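Local coordinates for (R)-specific secondary-alkylsulfatase (Pseudomonas sp., PDB 4AXH), which hydrolyses (R)-secondary-alkyl sulfates with strict inversion of configuration, using a zinc-dependent active site, to give (S)-alcohols and sulfate, at residues L319-P322 / V327-A330. Sequence-based numbering, arbitrary orientation.
Sequences LLTP and VRDA
L319 and R328 hold the two arms of one loop together through a single main-chain hydrogen bond: the backbone N of R328 donates to the carbonyl O of L319 over 2.9 Å. CA of V327 approaches the same oxygen at 3.4 Å in a CA-H...O contact, and the aliphatic start of the R328 chain runs past it. L319 is buried, and its branched apolar end suits a place beside A330, V427 and W333, all of which it touches. With CG anti to its own carbonyl carbon (chi1 -70°), its CD2 reaches CB of A330 at 3.8 Å; the small methyl of A330, the first residue of helix 330-344, is consistent with so close an approach. Further along, CD1 of L320 meets CG1 of V327 at 4.0 Å as the two branched side chains cross at a slant. Apolar groups suit both positions, for L320 is buried and also packs on F434 of the second subunit.

R328 combines a long apolar stem with a charged end. The chain is extended from CG to NE and touches H181, and the side chain's nearest atom lies about 6 Å from a zinc ion; NH1 is hydrogen-bonded to O of N318, which helps fix its direction. The methyl CG2 of T321 lies over one guanidinium face, 4.5 Å from NH2 of R328. L319, L320, T321, P322 and R328 all belong to the sulfate-binding site, consistent with this loop, leading from strand 305-307 to helix 330-344, lining the substrate pocket beside the dinuclear zinc centre of a metallo-beta-lactamase-fold alkylsulfatase.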
# COMPACT_ATOMS: atom_id res chain seq x y z
N LEU A 319 3.32 -7.68 7.45
CA LEU A 319 3.59 -6.71 6.40
C LEU A 319 2.31 -5.84 6.31
O LEU A 319 2.35 -4.69 5.89
CB LEU A 319 3.93 -7.36 5.04
CG LEU A 319 5.28 -8.05 5.00
CD1 LEU A 319 5.47 -8.81 3.71
CD2 LEU A 319 6.43 -7.07 5.28
N LEU A 320 1.17 -6.42 6.76
CA LEU A 320 -0.16 -5.82 6.85
C LEU A 320 -0.82 -6.28 8.14
O LEU A 320 -1.37 -7.39 8.17
CB LEU A 320 -1.06 -6.15 5.61
CG LEU A 320 -2.43 -5.43 5.56
CD1 LEU A 320 -2.27 -4.00 5.10
CD2 LEU A 320 -3.39 -6.13 4.64
N THR A 321 -0.78 -5.44 9.19
CA THR A 321 -1.41 -5.77 10.47
C THR A 321 -2.94 -5.98 10.37
O THR A 321 -3.60 -5.28 9.59
CB THR A 321 -0.83 -4.98 11.68
OG1 THR A 321 -1.76 -5.00 12.76
CG2 THR A 321 -0.48 -3.58 11.36
N PRO A 322 -3.50 -7.03 11.02
CA PRO A 322 -4.94 -7.33 10.88
C PRO A 322 -5.95 -6.28 11.39
O PRO A 322 -7.13 -6.32 11.00
CB PRO A 322 -5.09 -8.67 11.61
CG PRO A 322 -3.73 -9.20 11.73
CD PRO A 322 -2.84 -8.03 11.89
N VAL A 327 0.66 -0.91 4.23
CA VAL A 327 1.62 -2.00 3.99
C VAL A 327 3.04 -1.57 4.29
O VAL A 327 3.39 -0.42 4.06
CB VAL A 327 1.56 -2.60 2.57
CG1 VAL A 327 0.78 -3.89 2.53
CG2 VAL A 327 1.04 -1.61 1.54
N ARG A 328 3.86 -2.52 4.75
CA ARG A 328 5.27 -2.33 5.05
C ARG A 328 6.12 -2.82 3.88
O ARG A 328 5.62 -3.55 3.01
CB ARG A 328 5.65 -3.05 6.35
CG ARG A 328 5.07 -2.36 7.53
CD ARG A 328 4.84 -3.33 8.63
NE ARG A 328 4.53 -2.64 9.89
CZ ARG A 328 4.10 -3.26 10.99
NH1 ARG A 328 3.93 -4.59 10.99
NH2 ARG A 328 3.82 -2.56 12.10
N ASP A 329 7.39 -2.38 3.82
CA ASP A 329 8.32 -2.77 2.76
C ASP A 329 9.26 -3.87 3.27
O ASP A 329 10.26 -3.59 3.98
CB ASP A 329 9.11 -1.54 2.24
CG ASP A 329 10.03 -1.81 1.07
OD1 ASP A 329 10.01 -2.95 0.53
OD2 ASP A 329 10.77 -0.86 0.67
N ALA A 330 8.97 -5.13 2.82
CA ALA A 330 9.76 -6.33 3.12
C ALA A 330 11.18 -6.21 2.58
O ALA A 330 12.11 -6.65 3.25
CB ALA A 330 9.08 -7.58 2.57